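Local coordinates for protein particle-associated lyase (Acinetobacter bacteriophage AP22, PDB 4Y9V) that probably cleaves the capsular polysaccharide of Acinetobacter baumannii as a phage tailspike lyase and binds a capsular saccharide, at residues I426-R440 against S462-D476. Residues are numbered along the deposited sequence; the frame is centred on the assembly and turned at random. Where two conformers were deposited one is given.
Sequences INGVGGASAGIVTIR and SCDFDALRHWAWVED
H470 holds its ring carbon CG between the backbone N and the carbonyl carbon (chi1 69°), which turns the imidazole across to T438, while R440, bent at both chi2 and chi3 (each -65°), brings its guanidinium beside the W473 ring. Both pairs join successive coils of a right-handed parallel beta-helix, the pectin lyase-like fold of this tailspike. Strand 438-440 runs beside strand 472-476 with axes 4.8 Å apart and 7° between directions, and strands 426-427 and 462-463 pair in parallel at I426 and C463; the register shifts by two between the G430-A467 bridge and the G435-H470 pair. Beside the corner, H470 NE2 donates to T438 OG1 (2.8 Å) in the ring plane, and R469 NE reaches H470 ND1, also in plane, so both ring nitrogens are used and the ring's rotation is fixed; T438 OG1 is also hydrogen-bonded to S403 OG, next to strand 405-409 of the preceding coil. G435 CA packs on one face of this imidazole, 3.8 Å from the H470 ring centroid, and W473 CB lies over the other. F465 is sandwiched likewise: G430 CA over one face, C463 SG over the opposite one, with I426 CG2 3.6 Å from F465 CZ. I436 CG1 lies over a face of the W471 six-membered ring, and I436 CD1 touches L468 CD1 at 3.7 Å. Near the F465 loop, D464 OD1 takes the G428 N-H on its syn lone pair (2.9 Å), and one water bridges N427 OD1 and D464 OD2. At the far end W473 CH2 lies over one guanidinium face of R440, whose NE is shared in plane between E475 O and D476 O, while NH2 gives D476 O the shorter bond, 2.8 Å.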
ATOM      1  N   ILE A 426     -16.114  -2.957   8.802  1.00  4.87           N
ATOM      2  CA  ILE A 426     -16.987  -1.957   9.352  1.00  5.12           C
ATOM      3  C   ILE A 426     -17.509  -2.495  10.697  1.00  5.15           C
ATOM      4  O   ILE A 426     -18.219  -3.496  10.726  1.00  7.08           O
ATOM      5  CB  ILE A 426     -18.166  -1.638   8.401  1.00  5.26           C
ATOM      6  CG1 ILE A 426     -17.679  -1.224   7.006  1.00  5.48           C
ATOM      7  CG2 ILE A 426     -19.058  -0.579   9.035  1.00  6.43           C
ATOM      8  CD1 ILE A 426     -18.743  -1.270   5.949  1.00  6.09           C
ATOM      9  N   ASN A 427     -17.128  -1.826  11.783  1.00  5.41           N
ATOM     10  CA  ASN A 427     -17.454  -2.241  13.125  1.00  5.56           C
ATOM     11  C   ASN A 427     -18.525  -1.360  13.734  1.00  5.71           C
ATOM     12  O   ASN A 427     -18.471  -0.129  13.606  1.00  7.03           O
ATOM     13  CB  ASN A 427     -16.230  -2.112  14.048  1.00  6.65           C
ATOM     14  CG  ASN A 427     -15.135  -3.023  13.668  1.00  8.51           C
ATOM     15  OD1 ASN A 427     -15.205  -4.224  13.916  1.00 15.84           O
ATOM     16  ND2 ASN A 427     -14.086  -2.521  13.117  1.00 12.31           N
ATOM     17  N   GLY A 428     -19.476  -1.968  14.440  1.00  6.81           N
ATOM     18  CA  GLY A 428     -20.397  -1.258  15.272  1.00  8.31           C
ATOM     19  C   GLY A 428     -21.711  -1.968  15.426  1.00  6.29           C
ATOM     20  O   GLY A 428     -21.864  -3.119  15.026  1.00  7.81           O
ATOM     21  N   VAL A 429     -22.677  -1.276  15.995  1.00  8.38           N
ATOM     22  CA  VAL A 429     -24.027  -1.825  16.195  1.00  7.88           C
ATOM     23  C   VAL A 429     -24.952  -1.540  15.036  1.00  7.48           C
ATOM     24  O   VAL A 429     -25.901  -2.331  14.801  1.00  7.82           O
ATOM     25  CB  VAL A 429     -24.616  -1.334  17.528  1.00  9.07           C
ATOM     26  CG1 VAL A 429     -23.852  -1.971  18.684  1.00 11.19           C
ATOM     27  CG2 VAL A 429     -24.754   0.163  17.603  1.00 10.10           C
ATOM     28  N   GLY A 430     -24.750  -0.431  14.333  1.00  7.99           N
ATOM     29  CA  GLY A 430     -25.721  -0.044  13.280  1.00  8.03           C
ATOM     30  C   GLY A 430     -27.074   0.308  13.876  1.00  7.44           C
ATOM     31  O   GLY A 430     -27.158   0.866  14.980  1.00  8.46           O
ATOM     32  N   GLY A 431     -28.087  -0.003  13.115  1.00  7.75           N
ATOM     33  CA  GLY A 431     -29.459   0.355  13.474  1.00  8.52           C
ATOM     34  C   GLY A 431     -30.387   0.144  12.298  1.00  8.20           C
ATOM     35  O   GLY A 431     -29.951  -0.076  11.161  1.00  7.93           O
ATOM     36  N   ALA A 432     -31.679   0.231  12.580  1.00  9.91           N
ATOM     37  CA  ALA A 432     -32.708  -0.036  11.575  1.00 10.43           C
ATOM     38  C   ALA A 432     -32.676   0.904  10.401  1.00  8.62           C
ATOM     39  O   ALA A 432     -33.262   0.601   9.338  1.00  9.77           O
ATOM     40  CB  ALA A 432     -34.118   0.032  12.231  1.00 16.86           C
ATOM     41  N   SER A 433     -32.078   2.053  10.562  1.00  7.16           N
ATOM     42  CA  SER A 433     -31.990   3.056   9.509  1.00  6.88           C
ATOM     43  C   SER A 433     -30.538   3.321   9.049  1.00  6.43           C
ATOM     44  O   SER A 433     -30.293   4.271   8.350  1.00  7.43           O
ATOM     45  CB  SER A 433     -32.630   4.373   9.956  1.00  8.74           C
ATOM     46  OG  SER A 433     -34.003   4.128  10.219  1.00 12.85           O
ATOM     47  N   ALA A 434     -29.608   2.474   9.479  1.00  5.96           N
ATOM     48  CA  ALA A 434     -28.197   2.715   9.153  1.00  5.73           C
ATOM     49  C   ALA A 434     -27.943   2.551   7.660  1.00  5.14           C
ATOM     50  O   ALA A 434     -28.486   1.638   7.024  1.00  5.61           O
ATOM     51  CB  ALA A 434     -27.317   1.781   9.954  1.00  5.85           C
ATOM     52  N   GLY A 435     -27.048   3.353   7.131  1.00  5.39           N
ATOM     53  CA  GLY A 435     -26.569   3.223   5.774  1.00  5.18           C
ATOM     54  C   GLY A 435     -25.040   3.195   5.726  1.00  4.63           C
ATOM     55  O   GLY A 435     -24.372   3.804   6.542  1.00  5.05           O
ATOM     56  N   ILE A 436     -24.522   2.490   4.697  1.00  4.70           N
ATOM     57  CA  ILE A 436     -23.073   2.486   4.450  1.00  4.39           C
ATOM     58  C   ILE A 436     -22.669   3.623   3.547  1.00  4.45           C
ATOM     59  O   ILE A 436     -21.894   4.485   3.967  1.00  6.30           O
ATOM     60  CB  ILE A 436     -22.579   1.093   3.980  1.00  4.59           C
ATOM     61  CG1 ILE A 436     -22.962  -0.013   4.972  1.00  5.00           C
ATOM     62  CG2 ILE A 436     -21.079   1.138   3.746  1.00  4.97           C
ATOM     63  CD1 ILE A 436     -22.576   0.250   6.414  1.00  5.15           C
ATOM     64  N   VAL A 437     -23.162   3.658   2.299  1.00  4.47           N
ATOM     65  CA  VAL A 437     -22.902   4.779   1.390  1.00  4.51           C
ATOM     66  C   VAL A 437     -24.223   5.426   1.034  1.00  4.61           C
ATOM     67  O   VAL A 437     -25.123   4.773   0.514  1.00  5.47           O
ATOM     68  CB  VAL A 437     -22.187   4.336   0.089  1.00  5.10           C
ATOM     69  CG1 VAL A 437     -21.985   5.522  -0.842  1.00  6.22           C
ATOM     70  CG2 VAL A 437     -20.853   3.665   0.384  1.00  5.61           C
ATOM     71  N   THR A 438     -24.315   6.732   1.314  1.00  4.69           N
ATOM     72  CA  THR A 438     -25.457   7.540   0.891  1.00  4.77           C
ATOM     73  C   THR A 438     -24.935   8.813   0.207  1.00  4.88           C
ATOM     74  O   THR A 438     -24.098   9.507   0.777  1.00  5.54           O
ATOM     75  CB  THR A 438     -26.350   7.932   2.067  1.00  5.42           C
ATOM     76  OG1 THR A 438     -26.852   6.734   2.659  1.00  5.77           O
ATOM     77  CG2 THR A 438     -27.502   8.833   1.640  1.00  6.73           C
ATOM     78  N   ILE A 439     -25.451   9.098  -0.978  0.80  4.72           N
ATOM     79  CA  ILE A 439     -25.220  10.368  -1.672  0.80  4.94           C
ATOM     80  C   ILE A 439     -26.613  11.018  -1.835  0.80  4.73           C
ATOM     81  O   ILE A 439     -27.514  10.376  -2.383  0.80  5.36           O
ATOM     82  CB  ILE A 439     -24.563  10.180  -3.032  0.80  5.36           C
ATOM     83  CG1 ILE A 439     -23.237   9.376  -2.952  0.80  6.95           C
ATOM     84  CG2 ILE A 439     -24.412  11.545  -3.731  0.80  7.64           C
ATOM     85  CD1 ILE A 439     -22.122  10.128  -2.227  0.80  8.74           C
ATOM     86  N   ARG A 440     -26.751  12.273  -1.396  1.00  4.73           N
ATOM     87  CA  ARG A 440     -27.954  13.037  -1.609  1.00  5.04           C
ATOM     88  C   ARG A 440     -27.646  14.320  -2.363  1.00  5.15           C
ATOM     89  O   ARG A 440     -26.620  14.951  -2.128  1.00  6.48           O
ATOM     90  CB  ARG A 440     -28.655  13.427  -0.309  1.00  5.56           C
ATOM     91  CG  ARG A 440     -29.036  12.260   0.606  1.00  6.02           C
ATOM     92  CD  ARG A 440     -30.068  11.330   0.046  1.00  5.79           C
ATOM     93  NE  ARG A 440     -31.402  11.912  -0.180  1.00  5.63           N
ATOM     94  CZ  ARG A 440     -32.349  11.953   0.746  1.00  5.71           C
ATOM     95  NH1 ARG A 440     -32.138  11.602   1.991  1.00  5.91           N
ATOM     96  NH2 ARG A 440     -33.581  12.367   0.380  1.00  6.16           N
ATOM     97  N   SER A 462     -16.597  -6.369   5.206  1.00  5.45           N
ATOM     98  CA  SER A 462     -17.433  -6.965   6.229  1.00  5.33           C
ATOM     99  C   SER A 462     -18.070  -5.879   7.085  1.00  5.18           C
ATOM    100  O   SER A 462     -17.574  -4.755   7.217  1.00  6.11           O
ATOM    101  CB  SER A 462     -16.647  -7.905   7.119  1.00  6.87           C
ATOM    102  OG  SER A 462     -15.667  -7.191   7.890  1.00  8.59           O
ATOM    103  N   CYS A 463     -19.202  -6.223   7.695  1.00  5.74           N
ATOM    104  CA  CYS A 463     -19.925  -5.323   8.566  1.00  5.54           C
ATOM    105  C   CYS A 463     -20.557  -6.154   9.657  1.00  5.38           C
ATOM    106  O   CYS A 463     -21.314  -7.093   9.359  1.00  5.81           O
ATOM    107  CB  CYS A 463     -21.031  -4.611   7.749  1.00  6.10           C
ATOM    108  SG  CYS A 463     -22.184  -3.631   8.731  1.00  6.44           S
ATOM    109  N   ASP A 464     -20.271  -5.817  10.925  1.00  5.66           N
ATOM    110  CA  ASP A 464     -20.794  -6.576  12.076  1.00  6.16           C
ATOM    111  C   ASP A 464     -21.996  -5.906  12.739  1.00  5.89           C
ATOM    112  O   ASP A 464     -22.351  -6.242  13.856  1.00  6.64           O
ATOM    113  CB  ASP A 464     -19.759  -6.961  13.095  1.00  7.83           C
ATOM    114  CG  ASP A 464     -19.295  -5.816  13.946  1.00  8.67           C
ATOM    115  OD1 ASP A 464     -19.526  -4.674  13.540  1.00  8.26           O
ATOM    116  OD2 ASP A 464     -18.775  -6.103  15.043  1.00 14.53           O
ATOM    117  N   PHE A 465     -22.665  -5.008  12.018  1.00  5.66           N
ATOM    118  CA  PHE A 465     -23.856  -4.357  12.581  1.00  5.87           C
ATOM    119  C   PHE A 465     -24.934  -5.373  12.885  1.00  6.05           C
ATOM    120  O   PHE A 465     -25.191  -6.308  12.115  1.00  6.22           O
ATOM    121  CB  PHE A 465     -24.416  -3.351  11.601  1.00  6.13           C
ATOM    122  CG  PHE A 465     -23.568  -2.107  11.302  1.00  5.54           C
ATOM    123  CD1 PHE A 465     -22.339  -1.883  11.903  1.00  5.92           C
ATOM    124  CD2 PHE A 465     -24.066  -1.190  10.428  1.00  5.80           C
ATOM    125  CE1 PHE A 465     -21.634  -0.720  11.595  1.00  5.79           C
ATOM    126  CE2 PHE A 465     -23.368  -0.021  10.119  1.00  5.91           C
ATOM    127  CZ  PHE A 465     -22.148   0.201  10.718  1.00  5.99           C
ATOM    128  N   ASP A 466     -25.661  -5.126  13.967  1.00  6.17           N
ATOM    129  CA  ASP A 466     -26.859  -5.945  14.252  1.00  6.78           C
ATOM    130  C   ASP A 466     -28.006  -5.629  13.310  1.00  6.50           C
ATOM    131  O   ASP A 466     -28.878  -6.486  13.080  1.00  7.79           O
ATOM    132  CB  ASP A 466     -27.227  -5.769  15.725  1.00  8.20           C
ATOM    133  CG  ASP A 466     -26.075  -6.172  16.589  1.00  9.61           C
ATOM    134  OD1 ASP A 466     -25.632  -7.342  16.497  1.00 10.67           O
ATOM    135  OD2 ASP A 466     -25.509  -5.306  17.314  1.00 13.18           O
ATOM    136  N   ALA A 467     -28.055  -4.408  12.793  1.00  6.59           N
ATOM    137  CA  ALA A 467     -29.078  -3.983  11.844  1.00  6.46           C
ATOM    138  C   ALA A 467     -28.441  -3.021  10.855  1.00  5.69           C
ATOM    139  O   ALA A 467     -27.534  -2.258  11.224  1.00  5.92           O
ATOM    140  CB  ALA A 467     -30.247  -3.325  12.560  1.00  8.75           C
ATOM    141  N   LEU A 468     -28.898  -3.066   9.623  1.00  5.61           N
ATOM    142  CA  LEU A 468     -28.430  -2.184   8.551  1.00  5.49           C
ATOM    143  C   LEU A 468     -29.558  -2.016   7.580  1.00  5.33           C
ATOM    144  O   LEU A 468     -30.123  -3.003   7.112  1.00  6.16           O
ATOM    145  CB  LEU A 468     -27.196  -2.821   7.872  1.00  5.20           C
ATOM    146  CG  LEU A 468     -26.628  -2.011   6.692  1.00  5.06           C
ATOM    147  CD1 LEU A 468     -26.068  -0.678   7.119  1.00  5.42           C
ATOM    148  CD2 LEU A 468     -25.550  -2.835   5.964  1.00  5.62           C
ATOM    149  N   ARG A 469     -29.888  -0.763   7.215  0.72  5.20           N
ATOM    150  CA  ARG A 469     -30.928  -0.544   6.230  0.72  5.45           C
ATOM    151  C   ARG A 469     -30.422  -0.731   4.806  0.72  5.12           C
ATOM    152  O   ARG A 469     -31.116  -1.368   3.998  0.72  5.67           O
ATOM    153  CB  ARG A 469     -31.569   0.846   6.378  0.72  6.85           C
ATOM    154  CG  ARG A 469     -32.763   1.055   5.507  0.72  8.08           C
ATOM    155  CD  ARG A 469     -33.311   2.521   5.491  0.72 12.70           C
ATOM    156  NE  ARG A 469     -32.573   3.377   4.446  0.72 12.85           N
ATOM    157  CZ  ARG A 469     -33.188   4.448   4.006  0.72 16.55           C
ATOM    158  NH1 ARG A 469     -34.359   5.175   4.209  0.72 22.42           N
ATOM    159  NH2 ARG A 469     -32.414   5.061   3.062  0.72 17.02           N
ATOM    160  N   HIS A 470     -29.271  -0.165   4.464  1.00  4.97           N
ATOM    161  CA  HIS A 470     -28.790  -0.251   3.085  1.00  4.89           C
ATOM    162  C   HIS A 470     -27.275  -0.187   3.016  1.00  4.56           C
ATOM    163  O   HIS A 470     -26.622   0.493   3.810  1.00  5.07           O
ATOM    164  CB  HIS A 470     -29.397   0.812   2.176  1.00  5.19           C
ATOM    165  CG  HIS A 470     -28.973   2.231   2.440  1.00  5.61           C
ATOM    166  ND1 HIS A 470     -29.720   3.086   3.203  1.00  7.34           N
ATOM    167  CD2 HIS A 470     -27.869   2.889   2.016  1.00  5.90           C
ATOM    168  CE1 HIS A 470     -29.033   4.245   3.214  1.00  8.02           C
ATOM    169  NE2 HIS A 470     -27.926   4.162   2.522  1.00  6.92           N
ATOM    170  N   TRP A 471     -26.748  -0.839   1.970  1.00  4.61           N
ATOM    171  CA  TRP A 471     -25.358  -0.656   1.566  1.00  4.38           C
ATOM    172  C   TRP A 471     -25.187   0.600   0.711  1.00  4.33           C
ATOM    173  O   TRP A 471     -24.270   1.383   0.977  1.00  5.50           O
ATOM    174  CB  TRP A 471     -24.827  -1.911   0.856  1.00  4.50           C
ATOM    175  CG  TRP A 471     -24.469  -3.009   1.827  1.00  4.64           C
ATOM    176  CD1 TRP A 471     -25.270  -4.014   2.289  1.00  4.72           C
ATOM    177  CD2 TRP A 471     -23.211  -3.156   2.463  1.00  4.66           C
ATOM    178  NE1 TRP A 471     -24.561  -4.801   3.180  1.00  5.09           N
ATOM    179  CE2 TRP A 471     -23.286  -4.301   3.308  1.00  4.83           C
ATOM    180  CE3 TRP A 471     -21.994  -2.458   2.393  1.00  4.91           C
ATOM    181  CZ2 TRP A 471     -22.213  -4.737   4.074  1.00  5.23           C
ATOM    182  CZ3 TRP A 471     -20.918  -2.912   3.153  1.00  5.37           C
ATOM    183  CH2 TRP A 471     -21.030  -4.037   3.986  1.00  5.56           C
ATOM    184  N   ALA A 472     -26.007   0.801  -0.319  1.00  4.53           N
ATOM    185  CA  ALA A 472     -25.884   1.954  -1.201  1.00  4.44           C
ATOM    186  C   ALA A 472     -27.238   2.618  -1.442  1.00  4.49           C
ATOM    187  O   ALA A 472     -28.227   1.933  -1.702  1.00  5.06           O
ATOM    188  CB  ALA A 472     -25.304   1.539  -2.558  1.00  5.10           C
ATOM    189  N   TRP A 473     -27.229   3.956  -1.433  1.00  4.47           N
ATOM    190  CA  TRP A 473     -28.418   4.734  -1.804  1.00  4.66           C
ATOM    191  C   TRP A 473     -27.954   6.069  -2.374  1.00  4.59           C
ATOM    192  O   TRP A 473     -27.026   6.676  -1.839  1.00  5.07           O
ATOM    193  CB  TRP A 473     -29.318   4.968  -0.607  1.00  4.98           C
ATOM    194  CG  TRP A 473     -30.639   5.588  -0.945  1.00  5.02           C
ATOM    195  CD1 TRP A 473     -31.460   5.313  -2.004  1.00  5.62           C
ATOM    196  CD2 TRP A 473     -31.327   6.582  -0.164  1.00  5.51           C
ATOM    197  NE1 TRP A 473     -32.601   6.067  -1.942  1.00  5.70           N
ATOM    198  CE2 TRP A 473     -32.556   6.858  -0.828  1.00  5.71           C
ATOM    199  CE3 TRP A 473     -31.032   7.275   1.018  1.00  6.10           C
ATOM    200  CZ2 TRP A 473     -33.474   7.782  -0.320  1.00  6.72           C
ATOM    201  CZ3 TRP A 473     -31.932   8.186   1.515  1.00  7.70           C
ATOM    202  CH2 TRP A 473     -33.141   8.446   0.830  1.00  7.72           C
ATOM    203  N   VAL A 474     -28.603   6.512  -3.451  1.00  4.71           N
ATOM    204  CA  VAL A 474     -28.365   7.807  -4.096  1.00  4.73           C
ATOM    205  C   VAL A 474     -29.740   8.391  -4.397  1.00  5.01           C
ATOM    206  O   VAL A 474     -30.541   7.725  -5.040  1.00  5.68           O
ATOM    207  CB  VAL A 474     -27.550   7.640  -5.390  1.00  5.22           C
ATOM    208  CG1 VAL A 474     -27.371   8.993  -6.074  1.00  5.98           C
ATOM    209  CG2 VAL A 474     -26.214   6.970  -5.134  1.00  5.91           C
ATOM    210  N   GLU A 475     -30.018   9.640  -3.967  1.00  4.79           N
ATOM    211  CA  GLU A 475     -31.342  10.189  -4.193  1.00  5.13           C
ATOM    212  C   GLU A 475     -31.328  11.717  -4.015  1.00  5.05           C
ATOM    213  O   GLU A 475     -30.519  12.274  -3.260  1.00  5.65           O
ATOM    214  CB  GLU A 475     -32.356   9.529  -3.246  1.00  5.44           C
ATOM    215  CG  GLU A 475     -33.844   9.839  -3.570  1.00  5.75           C
ATOM    216  CD  GLU A 475     -34.167   9.586  -5.006  1.00  5.79           C
ATOM    217  OE1 GLU A 475     -34.482   8.424  -5.357  1.00  6.73           O
ATOM    218  OE2 GLU A 475     -34.061  10.535  -5.824  1.00  5.94           O
ATOM    219  N   ASP A 476     -32.293  12.355  -4.666  1.00  5.07           N
ATOM    220  CA  ASP A 476     -32.512  13.788  -4.476  1.00  5.19           C
ATOM    221  C   ASP A 476     -32.939  14.065  -3.025  1.00  5.33           C
ATOM    222  O   ASP A 476     -33.410  13.180  -2.318  1.00  6.13           O
ATOM    223  CB  ASP A 476     -33.553  14.293  -5.474  1.00  5.43           C
ATOM    224  CG  ASP A 476     -33.575  15.808  -5.648  1.00  5.68           C
ATOM    225  OD1 ASP A 476     -32.616  16.502  -5.191  1.00  6.68           O
ATOM    226  OD2 ASP A 476     -34.575  16.312  -6.237  1.00  6.71           O
TER
HETATM  227  O   HOH W   1     -17.014  -6.254  10.189  0.69 11.35           O
HETATM  228  O   HOH W   2     -16.908  -4.691  16.241  1.00 19.34           O
HETATM  229  O   HOH W   3     -22.648  -5.280  16.885  0.51 11.72           O
HETATM  230  O   HOH W   4     -21.129  -5.198  16.748  0.49 16.94           O